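PDB 2O0Y: transcriptional regulator from Rhodococcus sp., which probably binds DNA and regulates transcription as an IclR-family factor, with an N-terminal helix-turn-helix domain and a C-terminal domain of the GAF clan. Local coordinates for residues B[30-35]-B[76-81]; B[110-115]-B[230-235]; B[127-132]-B[140-145]; B[212-215]-B[219-222]. All blocks are in the same frame, centred on the assembly; numbering follows the deposited sequence.

How the contacts relate
Contact 1 joins 30-35, in the helix-turn-helix region, to 76-81 on strand 75-78, probably the wing of that domain. Its centre is about 43 Å from that of contact 2, 31 Å from that of contact 3 and 23 Å from that of contact 4, as expected for separate domains. The other three, in the C-terminal domain, each have a segment on one antiparallel sheet, their centres about 17 to 22 Å apart. Contact 1, in the probable DNA-binding part, closes before contact 2 opens, and the loop closed by contact 2 encloses contact 3 and then contact 4. Contacts 2 and 3 touch through neighbouring strands 113-120 and 123-130, where Asn115 OD1 meets Gln129 NE2.

Contact 1. Residues B[30-35]-B[76-81]; sequences ELFDAA and YSLGPE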
loop_
_atom_site.group_PDB
_atom_site.type_symbol
_atom_site.label_atom_id
_atom_site.label_comp_id
_atom_site.label_asym_id
_atom_site.label_seq_id
_atom_site.Cartn_x
_atom_site.Cartn_y
_atom_site.Cartn_z
ATOM N N GLU B 30 -4.491 6.330 17.568
ATOM C CA GLU B 30 -3.624 5.365 18.290
ATOM C C GLU B 30 -4.320 4.094 18.714
ATOM O O GLU B 30 -3.670 3.088 19.017
ATOM C CB GLU B 30 -3.043 6.044 19.525
ATOM C CG GLU B 30 -2.078 7.154 19.176
ATOM C CD GLU B 30 -0.694 6.653 18.873
ATOM O OE1 GLU B 30 -0.452 5.414 18.985
ATOM O OE2 GLU B 30 0.164 7.491 18.511
ATOM N N LEU B 31 -5.655 4.093 18.752
ATOM C CA LEU B 31 -6.348 2.862 19.179
ATOM C C LEU B 31 -6.435 1.857 18.005
ATOM O O LEU B 31 -6.804 0.728 18.181
ATOM C CB LEU B 31 -7.801 3.202 19.632
ATOM C CG LEU B 31 -7.871 3.952 20.969
ATOM C CD1 LEU B 31 -9.327 4.449 21.192
ATOM C CD2 LEU B 31 -7.406 3.009 22.059
ATOM N N PHE B 32 -6.147 2.282 16.789
ATOM C CA PHE B 32 -6.095 1.360 15.645
ATOM C C PHE B 32 -4.729 0.753 15.523
ATOM O O PHE B 32 -3.701 1.487 15.393
ATOM C CB PHE B 32 -6.460 2.096 14.323
ATOM C CG PHE B 32 -7.892 2.640 14.328
ATOM C CD1 PHE B 32 -8.179 3.800 15.007
ATOM C CD2 PHE B 32 -8.942 1.939 13.697
ATOM C CE1 PHE B 32 -9.488 4.310 15.076
ATOM C CE2 PHE B 32 -10.265 2.423 13.740
ATOM C CZ PHE B 32 -10.575 3.585 14.411
ATOM N N ASP B 33 -4.672 -0.580 15.509
ATOM C CA ASP B 33 -3.388 -1.204 15.309
ATOM C C ASP B 33 -3.576 -2.544 14.659
ATOM O O ASP B 33 -4.696 -2.930 14.377
ATOM C CB ASP B 33 -2.602 -1.303 16.632
ATOM C CG ASP B 33 -3.397 -1.950 17.756
ATOM O OD1 ASP B 33 -4.223 -2.833 17.469
ATOM O OD2 ASP B 33 -3.164 -1.585 18.934
ATOM N N ALA B 34 -2.490 -3.287 14.495
ATOM C CA ALA B 34 -2.560 -4.492 13.696
ATOM C C ALA B 34 -3.543 -5.490 14.295
ATOM O O ALA B 34 -4.256 -6.156 13.562
ATOM C CB ALA B 34 -1.175 -5.091 13.505
ATOM N N ALA B 35 -3.592 -5.573 15.627
ATOM C CA ALA B 35 -4.486 -6.492 16.329
ATOM C C ALA B 35 -5.931 -6.004 16.416
ATOM O O ALA B 35 -6.834 -6.802 16.690
ATOM C CB ALA B 35 -3.958 -6.786 17.723
ATOM N N TYR B 76 -15.475 1.147 12.734
ATOM C CA TYR B 76 -14.733 2.057 11.888
ATOM C C TYR B 76 -13.410 1.424 11.588
ATOM O O TYR B 76 -12.829 0.801 12.506
ATOM C CB TYR B 76 -14.470 3.386 12.631
ATOM C CG TYR B 76 -15.753 4.110 12.929
ATOM C CD1 TYR B 76 -16.426 3.905 14.118
ATOM C CD2 TYR B 76 -16.326 4.951 11.992
ATOM C CE1 TYR B 76 -17.657 4.553 14.371
ATOM C CE2 TYR B 76 -17.530 5.595 12.237
ATOM C CZ TYR B 76 -18.171 5.407 13.442
ATOM O OH TYR B 76 -19.383 6.062 13.674
ATOM N N SER B 77 -12.897 1.607 10.357
ATOM C CA SER B 77 -11.498 1.308 10.080
ATOM C C SER B 77 -10.814 2.630 9.767
ATOM O O SER B 77 -11.507 3.666 9.633
ATOM C CB SER B 77 -11.335 0.406 8.834
ATOM O OG SER B 77 -11.828 1.081 7.718
ATOM N N LEU B 78 -9.510 2.587 9.520
ATOM C CA LEU B 78 -8.785 3.753 8.997
ATOM C C LEU B 78 -9.334 3.881 7.591
ATOM O O LEU B 78 -9.610 2.858 6.939
ATOM C CB LEU B 78 -7.267 3.473 8.963
ATOM C CG LEU B 78 -6.577 3.362 10.349
ATOM C CD1 LEU B 78 -5.049 3.324 10.164
ATOM C CD2 LEU B 78 -6.904 4.615 11.187
ATOM N N GLY B 79 -9.469 5.104 7.106
ATOM C CA GLY B 79 -10.162 5.284 5.808
ATOM C C GLY B 79 -9.196 5.617 4.694
ATOM O O GLY B 79 -7.988 5.678 4.889
ATOM N N PRO B 80 -9.716 5.759 3.473
ATOM C CA PRO B 80 -8.865 5.822 2.269
ATOM C C PRO B 80 -7.928 6.998 2.249
ATOM O O PRO B 80 -6.886 6.957 1.588
ATOM C CB PRO B 80 -9.902 5.995 1.131
ATOM C CG PRO B 80 -11.194 5.474 1.696
ATOM C CD PRO B 80 -11.173 5.770 3.181
ATOM N N GLU B 81 -8.252 8.050 3.027
ATOM C CA GLU B 81 -7.307 9.174 3.123
ATOM C C GLU B 81 -5.929 8.710 3.433
ATOM O O GLU B 81 -4.934 9.220 2.926
ATOM C CB GLU B 81 -7.769 10.167 4.195
ATOM C CG GLU B 81 -6.763 11.297 4.575
ATOM C CD GLU B 81 -6.757 12.495 3.670
ATOM O OE1 GLU B 81 -7.364 12.425 2.601
ATOM O OE2 GLU B 81 -6.073 13.517 4.000
#
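With chi1 at -63°, Phe32 holds its CG anti to its own carbonyl carbon, and Leu78, at -69°, is turned the same way; these torsions lay Leu78 CD2 over the Phe32 ring. The two side chains pass in opposite directions, and the overlap falls near the root of the ring. Leu78 CD2 sits over one face, 3.8 Å from Phe32 CG and displaced toward the rim, and is also 4.0 Å from Phe32 CB. Its distance to the ring centroid is 4.2 Å, at 25° from the normal, which meets the definition of a CH-pi contact. The far end of the ring is met differently: Tyr76 O lies at the edge, in the ring plane, 3.3 Å from Phe32 CE2, an approach in which a ring C-H faces a carbonyl oxygen. Phe32 CZ adds a loose apolar contact with Tyr76 CB at 4.3 Å, while the tyrosine ring itself leads away. No hydrogen bond crosses between the segments. Ser77 OG donates to Leu78 O over 2.9 Å from above the carbonyl plane, and the same oxygen accepts from Trp93 of the second subunit. Around the contact, Phe32 also packs on Leu44 of helix 41-48 and Leu68 of strand 68-70. Strand 75-78 is the middle strand of the small antiparallel sheet, between 38-40 and 68-70, an arrangement consistent with a winged helix-turn-helix domain.

Contact 2. Residues B[110-115]-B[230-235]; sequences TGETVN and GRFTED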
loop_
_atom_site.group_PDB
_atom_site.type_symbol
_atom_site.label_atom_id
_atom_site.label_comp_id
_atom_site.label_asym_id
_atom_site.label_seq_id
_atom_site.Cartn_x
_atom_site.Cartn_y
_atom_site.Cartn_z
ATOM N N THR B 110 32.284 -10.747 5.619
ATOM C CA THR B 110 32.170 -11.948 4.763
ATOM C C THR B 110 32.756 -11.735 3.361
ATOM O O THR B 110 33.106 -12.698 2.683
ATOM C CB THR B 110 30.692 -12.387 4.569
ATOM O OG1 THR B 110 29.972 -11.275 4.025
ATOM C CG2 THR B 110 30.029 -12.829 5.892
ATOM N N GLY B 111 32.809 -10.481 2.898
ATOM C CA GLY B 111 33.281 -10.188 1.543
ATOM C C GLY B 111 32.179 -10.320 0.507
ATOM O O GLY B 111 32.422 -10.215 -0.714
ATOM N N GLU B 112 30.941 -10.525 0.995
ATOM C CA GLU B 112 29.772 -10.723 0.144
ATOM C C GLU B 112 28.746 -9.599 0.276
ATOM O O GLU B 112 28.701 -8.917 1.321
ATOM C CB GLU B 112 29.097 -12.064 0.462
ATOM C CG GLU B 112 30.001 -13.277 0.411
ATOM C CD GLU B 112 30.679 -13.521 -0.906
ATOM O OE1 GLU B 112 30.329 -12.858 -1.895
ATOM O OE2 GLU B 112 31.524 -14.450 -0.965
ATOM N N THR B 113 27.959 -9.409 -0.787
ATOM C CA THR B 113 26.846 -8.471 -0.786
ATOM C C THR B 113 25.793 -8.980 0.181
ATOM O O THR B 113 25.481 -10.175 0.159
ATOM C CB THR B 113 26.249 -8.330 -2.182
ATOM O OG1 THR B 113 27.224 -7.648 -3.013
ATOM C CG2 THR B 113 24.905 -7.469 -2.125
ATOM N N VAL B 114 25.275 -8.078 1.030
ATOM C CA VAL B 114 24.268 -8.404 2.019
ATOM C C VAL B 114 22.971 -7.786 1.538
ATOM O O VAL B 114 22.904 -6.578 1.384
ATOM C CB VAL B 114 24.630 -7.826 3.375
ATOM C CG1 VAL B 114 23.515 -8.096 4.348
ATOM C CG2 VAL B 114 25.946 -8.472 3.876
ATOM N N ASN B 115 21.931 -8.612 1.333
ATOM C CA ASN B 115 20.607 -8.144 0.837
ATOM C C ASN B 115 19.572 -8.337 1.930
ATOM O O ASN B 115 19.545 -9.402 2.551
ATOM C CB ASN B 115 20.187 -9.027 -0.351
ATOM C CG ASN B 115 21.040 -8.761 -1.592
ATOM O OD1 ASN B 115 21.272 -7.611 -1.950
ATOM N ND2 ASN B 115 21.554 -9.809 -2.201
ATOM N N GLY B 230 32.145 -20.236 -5.643
ATOM C CA GLY B 230 33.533 -20.522 -5.319
ATOM C C GLY B 230 34.017 -19.859 -4.028
ATOM O O GLY B 230 35.097 -20.183 -3.562
ATOM N N ARG B 231 33.236 -18.917 -3.463
ATOM C CA ARG B 231 33.578 -18.311 -2.176
ATOM C C ARG B 231 32.775 -18.912 -1.020
ATOM O O ARG B 231 33.123 -18.709 0.145
ATOM C CB ARG B 231 33.336 -16.787 -2.224
ATOM C CG ARG B 231 34.468 -16.055 -2.988
ATOM C CD ARG B 231 34.653 -14.593 -2.501
ATOM N NE ARG B 231 33.514 -13.731 -2.766
ATOM C CZ ARG B 231 33.397 -12.968 -3.855
ATOM N NH1 ARG B 231 34.332 -13.025 -4.785
ATOM N NH2 ARG B 231 32.344 -12.186 -4.024
ATOM N N PHE B 232 31.714 -19.638 -1.358
ATOM C CA PHE B 232 30.877 -20.340 -0.379
ATOM C C PHE B 232 31.397 -21.748 -0.264
ATOM O O PHE B 232 30.688 -22.725 -0.557
ATOM C CB PHE B 232 29.410 -20.350 -0.801
ATOM C CG PHE B 232 28.707 -19.017 -0.666
ATOM C CD1 PHE B 232 29.001 -17.961 -1.520
ATOM C CD2 PHE B 232 27.713 -18.826 0.316
ATOM C CE1 PHE B 232 28.329 -16.745 -1.384
ATOM C CE2 PHE B 232 27.056 -17.614 0.440
ATOM C CZ PHE B 232 27.369 -16.591 -0.417
ATOM N N THR B 233 32.642 -21.834 0.177
ATOM C CA THR B 233 33.341 -23.090 0.321
ATOM C C THR B 233 33.222 -23.676 1.733
ATOM O O THR B 233 32.914 -22.966 2.676
ATOM C CB THR B 233 34.847 -22.915 0.064
ATOM O OG1 THR B 233 35.407 -22.039 1.049
ATOM C CG2 THR B 233 35.122 -22.348 -1.332
ATOM N N GLU B 234 33.544 -24.976 1.846
ATOM C CA GLU B 234 33.677 -25.684 3.120
ATOM C C GLU B 234 34.491 -24.910 4.180
ATOM O O GLU B 234 34.103 -24.880 5.343
ATOM C CB GLU B 234 34.301 -27.079 2.866
ATOM N N ASP B 235 35.594 -24.283 3.775
ATOM C CA ASP B 235 36.394 -23.418 4.664
ATOM C C ASP B 235 35.687 -22.113 5.041
ATOM O O ASP B 235 35.824 -21.602 6.161
ATOM C CB ASP B 235 37.746 -23.084 4.005
#
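Glu112 CD lies in the plane of the Arg231 guanidinium, at its edge, while the nitrogens approach the carboxylate from out of its plane; the two planes are 19° apart. Arg231 grips side-on with two nitrogens, one to each oxygen: NE donates to Glu112 OE2 over 2.8 Å at 155°, and NH2 to Glu112 OE1 over 3.0 Å at 158°. OE1 is met on its syn side and OE2 from above, so the salt bridge is not quite flat. The Phe232 ring meets the carboxylate obliquely, CE1 lying 4.0 Å from Glu112 OE2. Bends at chi2 of Glu112 and at chi3 of Arg231 bring the charged ends together. Just before the glutamate, Gly111 has a positive phi at which a CB would jam against the preceding carbonyl oxygen, and Thr110 OG1 accepts from Glu112 N in an ST turn. A methionine in place of Arg231 would probably leave the buried Glu112 without its counter-charge. Both charged groups have further partners: Tyr240 OH hydrogen-bonds Glu112 OE2, and Arg231 NH2 hydrogen-bonds Val136 O. The contact thus ties the turn between helix 97-110 and strand 113-120 to the loop that leads from strand 219-228 into helix 237-254, where Phe232 stacks edge-to-face with Tyr240.

Contact 3. Residues B[127-132]-B[140-145]; sequences VAQCES and IPLGVP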
loop_
_atom_site.group_PDB
_atom_site.type_symbol
_atom_site.label_atom_id
_atom_site.label_comp_id
_atom_site.label_asym_id
_atom_site.label_seq_id
_atom_site.Cartn_x
_atom_site.Cartn_y
_atom_site.Cartn_z
ATOM N N VAL B 127 15.029 -4.757 -0.316
ATOM C CA VAL B 127 14.607 -3.428 0.118
ATOM C C VAL B 127 15.709 -2.651 0.825
ATOM O O VAL B 127 15.577 -1.456 1.107
ATOM C CB VAL B 127 13.354 -3.522 0.999
ATOM C CG1 VAL B 127 12.129 -4.012 0.130
ATOM C CG2 VAL B 127 13.616 -4.374 2.274
ATOM N N ALA B 128 16.789 -3.345 1.170
ATOM C CA ALA B 128 18.037 -2.675 1.520
ATOM C C ALA B 128 19.212 -3.580 1.211
ATOM O O ALA B 128 19.046 -4.800 1.194
ATOM C CB ALA B 128 18.056 -2.285 3.052
ATOM N N GLN B 129 20.389 -2.986 0.935
ATOM C CA GLN B 129 21.526 -3.762 0.409
ATOM C C GLN B 129 22.852 -3.143 0.807
ATOM O O GLN B 129 22.969 -1.916 0.774
ATOM C CB GLN B 129 21.426 -3.743 -1.122
ATOM C CG GLN B 129 22.468 -4.584 -1.877
ATOM C CD GLN B 129 22.178 -4.620 -3.373
ATOM O OE1 GLN B 129 22.380 -3.619 -4.064
ATOM N NE2 GLN B 129 21.650 -5.771 -3.875
ATOM N N CYS B 130 23.837 -3.954 1.171
ATOM C CA CYS B 130 25.191 -3.454 1.369
ATOM C C CYS B 130 26.108 -4.277 0.480
ATOM O O CYS B 130 26.329 -5.469 0.741
ATOM C CB CYS B 130 25.621 -3.618 2.825
ATOM S SG CYS B 130 24.706 -2.440 3.896
ATOM N N GLU B 131 26.612 -3.669 -0.586
ATOM C CA GLU B 131 27.442 -4.416 -1.522
ATOM C C GLU B 131 28.840 -4.565 -0.968
ATOM O O GLU B 131 29.355 -3.668 -0.291
ATOM C CB GLU B 131 27.525 -3.682 -2.826
ATOM C CG GLU B 131 26.245 -3.804 -3.705
ATOM C CD GLU B 131 26.463 -3.038 -4.994
ATOM O OE1 GLU B 131 27.341 -3.438 -5.771
ATOM O OE2 GLU B 131 25.817 -2.006 -5.204
ATOM N N SER B 132 29.483 -5.680 -1.269
ATOM C CA SER B 132 30.888 -5.829 -0.929
ATOM C C SER B 132 31.759 -5.116 -1.994
ATOM O O SER B 132 31.251 -4.582 -2.975
ATOM C CB SER B 132 31.267 -7.303 -0.797
ATOM O OG SER B 132 31.540 -7.934 -2.043
ATOM N N ILE B 140 22.136 -7.766 -7.342
ATOM C CA ILE B 140 20.656 -7.721 -7.522
ATOM C C ILE B 140 20.052 -6.325 -7.309
ATOM O O ILE B 140 20.280 -5.713 -6.260
ATOM C CB ILE B 140 19.952 -8.702 -6.545
ATOM C CG1 ILE B 140 20.281 -10.131 -6.892
ATOM C CG2 ILE B 140 18.439 -8.667 -6.707
ATOM C CD1 ILE B 140 19.093 -10.768 -7.641
ATOM N N PRO B 141 19.262 -5.819 -8.277
ATOM C CA PRO B 141 18.664 -4.504 -8.081
ATOM C C PRO B 141 17.616 -4.399 -6.976
ATOM O O PRO B 141 16.847 -5.348 -6.745
ATOM C CB PRO B 141 18.017 -4.201 -9.433
ATOM C CG PRO B 141 17.842 -5.478 -10.078
ATOM C CD PRO B 141 18.931 -6.380 -9.600
ATOM N N LEU B 142 17.595 -3.245 -6.308
ATOM C CA LEU B 142 16.635 -2.957 -5.247
ATOM C C LEU B 142 15.230 -2.744 -5.786
ATOM O O LEU B 142 15.061 -2.138 -6.850
ATOM C CB LEU B 142 17.067 -1.733 -4.419
ATOM C CG LEU B 142 18.155 -2.116 -3.407
ATOM C CD1 LEU B 142 19.509 -1.795 -3.937
ATOM C CD2 LEU B 142 17.911 -1.405 -2.120
ATOM N N GLY B 143 14.224 -3.261 -5.080
ATOM C CA GLY B 143 12.839 -2.979 -5.449
ATOM C C GLY B 143 12.349 -3.654 -6.718
ATOM O O GLY B 143 11.269 -3.321 -7.223
ATOM N N VAL B 144 13.108 -4.606 -7.243
ATOM C CA VAL B 144 12.671 -5.376 -8.424
ATOM C C VAL B 144 12.179 -6.751 -7.927
ATOM O O VAL B 144 12.923 -7.422 -7.228
ATOM C CB VAL B 144 13.847 -5.489 -9.442
ATOM C CG1 VAL B 144 13.575 -6.559 -10.476
ATOM C CG2 VAL B 144 14.109 -4.142 -10.116
ATOM N N PRO B 145 10.916 -7.149 -8.235
ATOM C CA PRO B 145 10.451 -8.446 -7.743
ATOM C C PRO B 145 11.115 -9.613 -8.474
ATOM O O PRO B 145 11.180 -9.613 -9.709
ATOM C CB PRO B 145 8.936 -8.448 -8.050
ATOM C CG PRO B 145 8.745 -7.444 -9.107
ATOM C CD PRO B 145 9.869 -6.437 -8.998
HETATM O O HOH W 1 21.998 -3.201 -6.638
#
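Polar contact between Gln129 and Ile140 is the directional part. Gln129 runs straight out from the strand, CG anti to the backbone N (chi1 -176°) and the chain extended beyond it, which carries the amide across to the loop. There Gln129 NE2 donates to Ile140 O over 2.8 Å at 154°, arriving in the carbonyl plane on a lone pair, though the oxygen is tilted from the glutamine amide plane. Gln129 NE2 also hydrogen-bonds Asn115 OD1 on the adjacent strand. A water closes a small ring with the pair: it donates to Gln129 OE1 at 2.6 Å and to Ile140 O at 3.1 Å, so Ile140 O accepts twice and both ends of the amide are engaged, which should fix its rotation. Van der Waals packing is left to Leu142, which crosses the glutamine at a slant. Leu142 CD1 is 3.9 Å from Gln129 CB and sets its methyl 3.4 Å from the amide oxygen Gln129 OE1, while Leu142 CD2 rests on the strand backbone, 3.9 Å from Ala128 CA. Pro141 to Val144 form a type II beta turn, with Gly143 taking its positive phi, and Val127 and Ala128 both face Leu116 in a classic beta bulge of the antiparallel sheet.

Contact 4. Residues B[212-215]-B[219-222]; sequences LVDS and VVAA
Leu212 faces both Val220 and Ala221 across the antiparallel hairpin of strands 205-213 and 219-228, a classic beta bulge that shifts the register by one before Val213 pairs with Val219. Leu212 and Ala221 form the hydrogen-bonded pair: Leu212 N donates to Ala221 O over 2.8 Å at a nearly straight 172°. In return Leu212 O receives two N-H groups, Val220 N at 2.8 Å and the longer Ala221 N at 3.3 Å, the shared acceptor characteristic of the motif. Val213 and Val219, the non-hydrogen-bonded pair, put their side chains on a different face, and Val220 falls outside that alternation. On one face Leu212 CD1 packs against Ala221 CB at 3.9 Å, beneath Ala248 and Ile251 of helix 237-254. On the other, Val213 CG1 meets Val219 CG2 at 4.2 Å. The bulged Val220, its CG1 anti to the carbonyl carbon (chi1 -67°), crosses Asp214 at about a right angle. With a glycine in place of Val220, Asp214 CB would probably lose its apolar neighbour and the bulged backbone move more freely. Asp214 OD1 in turn accepts from the backbone N of Gly217 and Thr218, within the turn joining the strands. Val220 CG2 stands 3.5 Å from Leu212 O, the oxygen that takes both N-H groups.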
loop_
_atom_site.group_PDB
_atom_site.type_symbol
_atom_site.label_atom_id
_atom_site.label_comp_id
_atom_site.label_asym_id
_atom_site.label_seq_id
_atom_site.Cartn_x
_atom_site.Cartn_y
_atom_site.Cartn_z
ATOM N N LEU B 212 14.755 -12.799 9.618
ATOM C CA LEU B 212 14.625 -11.686 10.559
ATOM C C LEU B 212 13.173 -11.699 11.023
ATOM O O LEU B 212 12.278 -11.875 10.199
ATOM C CB LEU B 212 14.914 -10.365 9.826
ATOM C CG LEU B 212 16.344 -10.346 9.255
ATOM C CD1 LEU B 212 16.465 -9.037 8.416
ATOM C CD2 LEU B 212 17.335 -10.358 10.416
ATOM N N VAL B 213 12.943 -11.513 12.331
ATOM C CA VAL B 213 11.589 -11.677 12.910
ATOM C C VAL B 213 11.105 -10.415 13.627
ATOM O O VAL B 213 11.936 -9.549 14.035
ATOM C CB VAL B 213 11.554 -12.879 13.876
ATOM C CG1 VAL B 213 11.933 -14.212 13.117
ATOM C CG2 VAL B 213 12.559 -12.704 14.993
ATOM N N ASP B 214 9.776 -10.275 13.744
ATOM C CA ASP B 214 9.228 -9.256 14.617
ATOM C C ASP B 214 9.350 -9.684 16.093
ATOM O O ASP B 214 9.901 -10.748 16.392
ATOM C CB ASP B 214 7.779 -8.922 14.248
ATOM C CG ASP B 214 6.878 -10.098 14.334
ATOM O OD1 ASP B 214 7.244 -11.096 15.013
ATOM O OD2 ASP B 214 5.793 -10.026 13.747
ATOM N N SER B 215 8.911 -8.834 17.010
ATOM C CA SER B 215 8.916 -9.207 18.425
ATOM C C SER B 215 8.256 -10.574 18.720
ATOM O O SER B 215 8.705 -11.279 19.627
ATOM C CB SER B 215 8.210 -8.142 19.262
ATOM O OG SER B 215 9.047 -6.986 19.301
ATOM N N VAL B 219 8.531 -14.359 10.832
ATOM C CA VAL B 219 9.560 -13.977 9.829
ATOM C C VAL B 219 9.018 -12.862 8.993
ATOM O O VAL B 219 7.990 -13.037 8.322
ATOM C CB VAL B 219 9.947 -15.203 8.956
ATOM C CG1 VAL B 219 11.012 -14.847 7.872
ATOM C CG2 VAL B 219 10.471 -16.341 9.865
ATOM N N VAL B 220 9.685 -11.704 9.052
ATOM C CA VAL B 220 9.242 -10.533 8.291
ATOM C C VAL B 220 10.224 -10.196 7.172
ATOM O O VAL B 220 9.917 -9.436 6.286
ATOM C CB VAL B 220 9.059 -9.289 9.180
ATOM C CG1 VAL B 220 7.842 -9.515 10.178
ATOM C CG2 VAL B 220 10.340 -8.918 9.920
ATOM N N ALA B 221 11.414 -10.765 7.217
ATOM C CA ALA B 221 12.414 -10.460 6.187
ATOM C C ALA B 221 13.452 -11.548 6.233
ATOM O O ALA B 221 13.432 -12.383 7.133
ATOM C CB ALA B 221 13.068 -9.080 6.446
ATOM N N ALA B 222 14.355 -11.557 5.255
ATOM C CA ALA B 222 15.397 -12.587 5.193
ATOM C C ALA B 222 16.728 -11.876 4.991
ATOM O O ALA B 222 16.915 -11.156 4.003
ATOM C CB ALA B 222 15.106 -13.511 4.062
#